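Local coordinates for glycoside Hydrolase (Bacteroides plebeius, PDB 5T3B), which is a family 50 glycoside hydrolase that probably cleaves the glycosidic bonds of agarose-like galactans or their oligosaccharides, at residues 122-127 / 433-438; 247-252 / 330-335; 356-361 / 381-386. All coordinates share one frame; numbering follows the deposited sequence.

Contact 1: residues 122-127 / 433-438; sequences YVRGIA and VGWVFF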
# COMPACT_ATOMS: atom_id res chain seq x y z
N TYR A 122 12.50 6.63 -0.43
CA TYR A 122 12.01 5.27 -0.47
C TYR A 122 10.90 5.17 0.54
O TYR A 122 11.10 5.41 1.74
CB TYR A 122 13.13 4.25 -0.22
CG TYR A 122 12.68 2.87 -0.60
CD1 TYR A 122 12.67 2.46 -1.91
CD2 TYR A 122 12.11 2.00 0.34
CE1 TYR A 122 12.19 1.22 -2.27
CE2 TYR A 122 11.59 0.78 -0.05
CZ TYR A 122 11.65 0.37 -1.36
OH TYR A 122 11.16 -0.85 -1.73
N VAL A 123 9.68 4.85 0.09
CA VAL A 123 8.53 4.97 0.99
C VAL A 123 8.61 3.88 2.07
O VAL A 123 8.67 2.68 1.76
CB VAL A 123 7.18 4.85 0.26
CG1 VAL A 123 6.05 4.98 1.23
CG2 VAL A 123 7.10 5.92 -0.83
N ARG A 124 8.57 4.31 3.35
CA ARG A 124 8.45 3.43 4.51
C ARG A 124 7.40 4.04 5.40
O ARG A 124 7.65 5.00 6.09
CB ARG A 124 9.80 3.25 5.18
CG ARG A 124 10.77 2.36 4.41
CD ARG A 124 12.23 2.78 4.57
NE ARG A 124 12.40 4.10 3.94
CZ ARG A 124 13.22 5.05 4.33
NH1 ARG A 124 14.19 4.80 5.21
NH2 ARG A 124 13.06 6.27 3.83
N GLY A 125 6.18 3.49 5.29
CA GLY A 125 5.04 4.04 5.95
C GLY A 125 4.40 3.12 6.98
O GLY A 125 4.69 1.93 7.04
N ILE A 126 3.51 3.74 7.75
CA ILE A 126 2.70 3.06 8.75
C ILE A 126 1.23 3.37 8.47
O ILE A 126 0.88 4.54 8.27
CB ILE A 126 3.08 3.51 10.16
CG1 ILE A 126 4.50 3.17 10.46
CG2 ILE A 126 2.08 2.94 11.18
CD1 ILE A 126 4.75 1.78 10.73
N ALA A 127 0.40 2.34 8.40
CA ALA A 127 -1.02 2.53 8.15
C ALA A 127 -1.80 2.84 9.44
O ALA A 127 -1.40 2.45 10.55
CB ALA A 127 -1.63 1.29 7.49
N VAL A 433 8.32 1.34 -5.28
CA VAL A 433 8.86 2.53 -4.67
C VAL A 433 8.75 2.55 -3.13
O VAL A 433 9.19 3.51 -2.53
CB VAL A 433 8.18 3.81 -5.22
CG1 VAL A 433 8.61 4.03 -6.65
CG2 VAL A 433 6.69 3.82 -5.08
N GLY A 434 8.26 1.43 -2.53
CA GLY A 434 8.29 1.22 -1.13
C GLY A 434 6.99 0.61 -0.63
O GLY A 434 6.23 -0.04 -1.36
N TRP A 435 6.83 0.74 0.68
CA TRP A 435 5.80 -0.05 1.37
C TRP A 435 5.29 0.66 2.60
O TRP A 435 5.88 1.63 3.10
CB TRP A 435 6.35 -1.44 1.78
CG TRP A 435 7.52 -1.36 2.72
CD1 TRP A 435 7.49 -1.03 4.06
CD2 TRP A 435 8.90 -1.60 2.40
NE1 TRP A 435 8.76 -1.02 4.56
CE2 TRP A 435 9.65 -1.41 3.60
CE3 TRP A 435 9.57 -2.04 1.26
CZ2 TRP A 435 11.03 -1.57 3.64
CZ3 TRP A 435 10.93 -2.21 1.32
CH2 TRP A 435 11.65 -1.99 2.51
N VAL A 436 4.19 0.08 3.09
CA VAL A 436 3.52 0.53 4.29
C VAL A 436 3.17 -0.67 5.11
O VAL A 436 2.46 -1.57 4.64
CB VAL A 436 2.23 1.34 3.95
CG1 VAL A 436 1.56 1.85 5.21
CG2 VAL A 436 2.52 2.44 2.97
N PHE A 437 3.66 -0.67 6.35
CA PHE A 437 3.32 -1.73 7.29
C PHE A 437 1.93 -1.47 7.86
O PHE A 437 1.59 -0.36 8.25
CB PHE A 437 4.33 -1.76 8.42
CG PHE A 437 4.11 -2.92 9.40
CD1 PHE A 437 3.39 -2.74 10.57
CD2 PHE A 437 4.62 -4.18 9.13
CE1 PHE A 437 3.20 -3.79 11.46
CE2 PHE A 437 4.45 -5.24 10.00
CZ PHE A 437 3.70 -5.04 11.14
N PHE A 438 1.07 -2.51 7.83
CA PHE A 438 -0.26 -2.44 8.36
C PHE A 438 -0.25 -3.17 9.68
O PHE A 438 -0.13 -4.39 9.68
CB PHE A 438 -1.26 -3.06 7.37
CG PHE A 438 -2.69 -2.98 7.79
CD1 PHE A 438 -3.47 -1.91 7.42
CD2 PHE A 438 -3.27 -3.93 8.60
CE1 PHE A 438 -4.78 -1.76 7.83
CE2 PHE A 438 -4.59 -3.82 8.98
CZ PHE A 438 -5.33 -2.75 8.60
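V123, G125 and A127 exchange five backbone hydrogen bonds with V433, W435 and F437. V123 N gives to V433 O, V123 O takes W435 N, G125 N gives to W435 O, G125 O takes F437 N, and A127 N reaches F437 O at 3.0 Å. Strands 123-126 and 433-437 run parallel, 13° apart. They are consistent with the first and last strands of the (β/α)8 barrel expected of this family; their pairing would close the barrel, with 305 residues between the segments.

Y122 turns its ring edge to the face of the W435 six-membered ring in an offset edge-to-face (T-shaped) stack (planes at 72°), bringing Y122 CE2 within 3.4 Å of W435 CZ3. The Y122 ring meanwhile carries V433 O over one face. With CG anti to the backbone N (chi1 -166°), Y122 reaches across G434. Helices 412-427 and 472-480 pack around this pair.

V436 CG1 lies against A127 N (3.4 Å) and A127 CB (4.0 Å); I126 CD1 touches F437 CB on the face shared with R124 and W435.

Among polar side chains, R124 grips Y122 O side-on with NE and NH2, while NH1 bonds to Y79; W435 NE1 bonds to Y419.

Contact 2: residues 247-252 / 330-335; sequences LGFFSD and LLYLGS. With EDO (1,2-ethanediol), chain M.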
# COMPACT_ATOMS: atom_id res chain seq x y z
N LEU A 247 2.05 13.08 0.64
CA LEU A 247 2.67 12.18 -0.31
C LEU A 247 1.78 12.00 -1.53
O LEU A 247 2.24 11.97 -2.67
CB LEU A 247 2.99 10.85 0.37
CG LEU A 247 3.63 9.76 -0.39
CD1 LEU A 247 5.00 10.22 -0.89
CD2 LEU A 247 3.79 8.55 0.49
N GLY A 248 0.48 11.82 -1.31
CA GLY A 248 -0.51 11.59 -2.33
C GLY A 248 -1.75 11.08 -1.67
O GLY A 248 -1.91 11.15 -0.47
N PHE A 249 -2.70 10.54 -2.49
CA PHE A 249 -3.95 10.01 -1.90
C PHE A 249 -4.37 8.72 -2.56
O PHE A 249 -4.04 8.43 -3.71
CB PHE A 249 -5.10 11.02 -2.00
CG PHE A 249 -5.65 11.22 -3.41
CD1 PHE A 249 -4.98 12.03 -4.33
CD2 PHE A 249 -6.82 10.64 -3.79
CE1 PHE A 249 -5.45 12.21 -5.60
CE2 PHE A 249 -7.30 10.83 -5.05
CZ PHE A 249 -6.60 11.58 -5.97
N PHE A 250 -5.15 7.96 -1.80
CA PHE A 250 -5.79 6.76 -2.31
C PHE A 250 -7.27 7.07 -2.48
O PHE A 250 -7.88 7.71 -1.63
CB PHE A 250 -5.67 5.59 -1.32
CG PHE A 250 -4.25 5.39 -0.85
CD1 PHE A 250 -3.30 4.77 -1.67
CD2 PHE A 250 -3.86 5.88 0.38
CE1 PHE A 250 -2.01 4.67 -1.25
CE2 PHE A 250 -2.55 5.79 0.80
CZ PHE A 250 -1.64 5.18 0.00
N SER A 251 -7.88 6.59 -3.56
CA SER A 251 -9.29 6.92 -3.85
C SER A 251 -10.32 5.91 -3.27
O SER A 251 -11.51 6.18 -3.29
CB SER A 251 -9.50 7.07 -5.34
OG SER A 251 -9.15 5.90 -6.01
N ASP A 252 -9.84 4.72 -2.90
CA ASP A 252 -10.65 3.62 -2.44
C ASP A 252 -9.69 2.60 -1.87
O ASP A 252 -8.47 2.79 -1.86
CB ASP A 252 -11.54 3.07 -3.55
CG ASP A 252 -12.90 3.71 -3.63
OD1 ASP A 252 -13.64 3.70 -2.65
OD2 ASP A 252 -13.34 4.22 -4.73
N LEU A 330 -0.86 17.00 -7.16
CA LEU A 330 -1.14 16.01 -6.10
C LEU A 330 -0.99 14.63 -6.71
O LEU A 330 -1.64 14.36 -7.73
CB LEU A 330 -2.54 16.24 -5.59
CG LEU A 330 -2.99 15.39 -4.43
CD1 LEU A 330 -2.10 15.62 -3.20
CD2 LEU A 330 -4.45 15.66 -4.13
N LEU A 331 -0.24 13.73 -6.08
CA LEU A 331 -0.08 12.38 -6.59
C LEU A 331 -1.29 11.51 -6.29
O LEU A 331 -1.77 11.45 -5.15
CB LEU A 331 1.17 11.70 -6.06
CG LEU A 331 2.50 12.38 -6.39
CD1 LEU A 331 3.66 11.55 -5.87
CD2 LEU A 331 2.63 12.61 -7.88
N TYR A 332 -1.69 10.76 -7.33
CA TYR A 332 -2.74 9.78 -7.22
C TYR A 332 -2.10 8.41 -7.05
O TYR A 332 -1.42 7.90 -7.94
CB TYR A 332 -3.67 9.84 -8.40
CG TYR A 332 -4.78 8.82 -8.38
CD1 TYR A 332 -5.39 8.43 -7.19
CD2 TYR A 332 -5.19 8.23 -9.53
CE1 TYR A 332 -6.41 7.48 -7.16
CE2 TYR A 332 -6.21 7.32 -9.56
CZ TYR A 332 -6.81 6.91 -8.38
OH TYR A 332 -7.78 5.96 -8.35
N LEU A 333 -2.35 7.81 -5.88
CA LEU A 333 -1.69 6.53 -5.49
C LEU A 333 -2.63 5.35 -5.62
O LEU A 333 -2.30 4.28 -5.09
CB LEU A 333 -1.16 6.66 -4.09
CG LEU A 333 -0.28 7.87 -3.77
CD1 LEU A 333 0.10 7.90 -2.30
CD2 LEU A 333 0.96 7.93 -4.61
N GLY A 334 -3.71 5.49 -6.35
CA GLY A 334 -4.53 4.34 -6.69
C GLY A 334 -5.57 3.94 -5.67
O GLY A 334 -6.03 4.73 -4.86
N SER A 335 -5.99 2.68 -5.80
CA SER A 335 -7.15 2.14 -5.07
C SER A 335 -6.83 0.91 -4.21
O SER A 335 -7.77 0.32 -3.69
CB SER A 335 -8.26 1.73 -6.05
OG SER A 335 -7.90 0.61 -6.83
C1 EDO M . 0.04 14.90 -10.12
O1 EDO M . -0.95 13.88 -10.35
C2 EDO M . 0.96 15.09 -11.36
O2 EDO M . 1.36 13.72 -11.59
O HOH W 1 1.13 14.43 -3.66
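S251 and Y332 join their hydroxyls in a hydrogen bond, OG to OH at 2.7 Å, although the contact is fully buried. S251 OG meets the tyrosine at the ring edge, near the ring plane, and is also bonded to Y314 of helix 300-324. The serine hydroxyl thus ties both segments to that helix.

F249 crosses the same tyrosine at a slant. Its CZ stands 3.6 Å from Y332 CD1, which sits over one face of the phenyl ring near its rim. The ring planes are 26° apart but slid so far that they barely overlap. F249 CG is placed between the backbone N and the carbonyl carbon (chi1 72°), which folds the ring back toward 330-335, where F249 CD1 also touches L330 CD2. On the other side of the chain, F250 brings CE1 to 3.6 Å from L333 CB, and R336 makes a cation-pi contact with the F250 ring.

The backbones are bridged at F249 and Y332: F249 N gives to L331 O, and F249 O takes L333 N at 2.8 Å. S251 N adds a bond to G334 O at 2.9 Å. Without a side chain at G248 the backbones come close, with G248 CA 3.1 Å from L331 O and L333 CD1 lying against G248. A water accepts from L331 N and gives a weak bond to L247 O.

Neither segment is a regular strand. In chain order, between strands 188-190 and 358-361, they are consistent with the fourth and fifth strand positions of a (β/α)8 barrel.

Contact 3: residues 356-361 / 381-386; sequences DVISIN and GGTPFM. With EDO (1,2-ethanediol), chain M.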
# COMPACT_ATOMS: atom_id res chain seq x y z
N ASP A 356 -0.32 7.70 -10.56
CA ASP A 356 1.09 8.01 -10.42
C ASP A 356 1.90 6.87 -9.83
O ASP A 356 3.04 6.62 -10.18
CB ASP A 356 1.26 9.28 -9.62
CG ASP A 356 0.62 10.46 -10.33
OD1 ASP A 356 1.17 10.84 -11.42
OD2 ASP A 356 -0.39 11.03 -9.86
N VAL A 357 1.28 6.18 -8.86
CA VAL A 357 1.84 4.96 -8.26
C VAL A 357 0.64 4.01 -8.09
O VAL A 357 -0.40 4.45 -7.65
CB VAL A 357 2.49 5.21 -6.89
CG1 VAL A 357 3.11 3.96 -6.33
CG2 VAL A 357 3.51 6.33 -6.97
N ILE A 358 0.84 2.75 -8.45
CA ILE A 358 -0.16 1.73 -8.27
C ILE A 358 -0.07 1.20 -6.84
O ILE A 358 0.99 0.72 -6.45
CB ILE A 358 0.01 0.60 -9.28
CG1 ILE A 358 -0.02 1.14 -10.70
CG2 ILE A 358 -1.06 -0.47 -9.08
CD1 ILE A 358 0.40 0.15 -11.73
N SER A 359 -1.14 1.27 -6.06
CA SER A 359 -1.09 0.70 -4.73
C SER A 359 -1.62 -0.71 -4.75
O SER A 359 -2.69 -1.01 -5.36
CB SER A 359 -1.86 1.57 -3.73
OG SER A 359 -3.12 1.99 -4.24
N ILE A 360 -0.94 -1.58 -3.99
CA ILE A 360 -1.27 -3.01 -3.88
C ILE A 360 -1.18 -3.41 -2.39
O ILE A 360 -0.13 -3.24 -1.79
CB ILE A 360 -0.36 -3.87 -4.75
CG1 ILE A 360 -0.57 -3.46 -6.27
CG2 ILE A 360 -0.58 -5.34 -4.48
CD1 ILE A 360 0.37 -4.14 -7.23
N ASN A 361 -2.27 -3.96 -1.86
CA ASN A 361 -2.24 -4.62 -0.56
C ASN A 361 -1.80 -6.05 -0.80
O ASN A 361 -2.41 -6.70 -1.61
CB ASN A 361 -3.61 -4.61 0.08
CG ASN A 361 -4.14 -3.22 0.46
OD1 ASN A 361 -3.42 -2.24 0.48
ND2 ASN A 361 -5.37 -3.18 0.88
N GLY A 381 3.42 -0.29 -18.02
CA GLY A 381 4.14 0.66 -18.80
C GLY A 381 5.27 1.33 -18.07
O GLY A 381 5.63 2.45 -18.39
N GLY A 382 5.75 0.65 -17.03
CA GLY A 382 6.82 1.18 -16.20
C GLY A 382 6.38 2.03 -14.99
O GLY A 382 7.21 2.47 -14.19
N THR A 383 5.06 2.31 -14.89
CA THR A 383 4.56 3.03 -13.71
C THR A 383 4.80 2.15 -12.51
O THR A 383 4.53 0.98 -12.56
CB THR A 383 3.06 3.31 -13.88
OG1 THR A 383 2.90 4.16 -15.02
CG2 THR A 383 2.47 3.95 -12.63
N PRO A 384 5.36 2.72 -11.44
CA PRO A 384 5.70 1.88 -10.26
C PRO A 384 4.49 1.54 -9.42
O PRO A 384 3.39 2.12 -9.57
CB PRO A 384 6.69 2.72 -9.49
CG PRO A 384 6.16 4.15 -9.78
CD PRO A 384 5.80 4.10 -11.24
N PHE A 385 4.74 0.59 -8.52
CA PHE A 385 3.76 0.23 -7.50
C PHE A 385 4.37 0.46 -6.11
O PHE A 385 5.59 0.60 -5.95
CB PHE A 385 3.27 -1.22 -7.65
CG PHE A 385 4.24 -2.27 -7.26
CD1 PHE A 385 5.20 -2.72 -8.11
CD2 PHE A 385 4.15 -2.85 -6.01
CE1 PHE A 385 6.08 -3.71 -7.79
CE2 PHE A 385 5.03 -3.89 -5.64
CZ PHE A 385 6.01 -4.32 -6.53
N MET A 386 3.47 0.47 -5.13
CA MET A 386 3.85 0.49 -3.72
C MET A 386 2.99 -0.56 -3.01
O MET A 386 1.84 -0.74 -3.39
CB MET A 386 3.66 1.84 -3.06
CG MET A 386 2.27 2.36 -3.04
SD MET A 386 2.08 4.05 -2.43
CE MET A 386 2.61 3.82 -0.79
C1 EDO M . 0.04 14.90 -10.12
O1 EDO M . -0.95 13.88 -10.35
C2 EDO M . 0.96 15.09 -11.36
O2 EDO M . 1.36 13.72 -11.59
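M386 CG and F385 CG both lie between their backbone N and carbonyl carbon (chi1 61° and 73°). The torsion sets M386 over V357, its CG 3.8 Å from V357 CG1 and its sulfur close to the same methyl group. At F385 it keeps CB against I358 O (3.2 Å) and I360 CD1 and sends the ring off to an edge-to-face contact with W376.

The parallel backbones are held by three hydrogen bonds. I358 N points nearly straight at P384 O (176°), M386 N gives to I358 O at 2.8 Å, and I360 N gives to M386 O. F385 CA approaches I358 O as well, at 3.0 Å, as a CA-H...O contact. The strands belong to a β-α-β crossover. I358 and F385 share one face, and helix 370-379 packs on F385 and I360 (M373, W376); S359 and M386 occupy the opposite face.

At the entry to the strand, T383 CG2 packs 3.7 Å from D356 O. The D356 carboxylate points the other way, to a salt bridge with K319 and a bond from Y332 N. The interface itself is therefore backbone pairing flanked by apolar side chains, while the charge of D356 is probably stabilised by partners outside it.

In the fold
All three contacts are buried; partly exposed residues occur in contact 3 (D356, T383) and contact 1 (F438), but contact 2 has none. Contacts 1 and 3 join regular parallel strands and share a sheet: strand 432-437 lies beside strand 385-394, with V433 N probably bonded to F385 O. Contact 2 pairs irregular segments and adds a side-chain hydroxyl bond and aromatic packing to three backbone bonds, whereas no side-chain hydrogen bond crosses contacts 1 and 3. It meets contact 3 through polar atoms, such as L333 O with S359 OG, and both touch one ethanediol. Its link to contact 1 is apolar, V123 against L247. Y122 and W435 of contact 1 pack against helices 412-427 and 472-480.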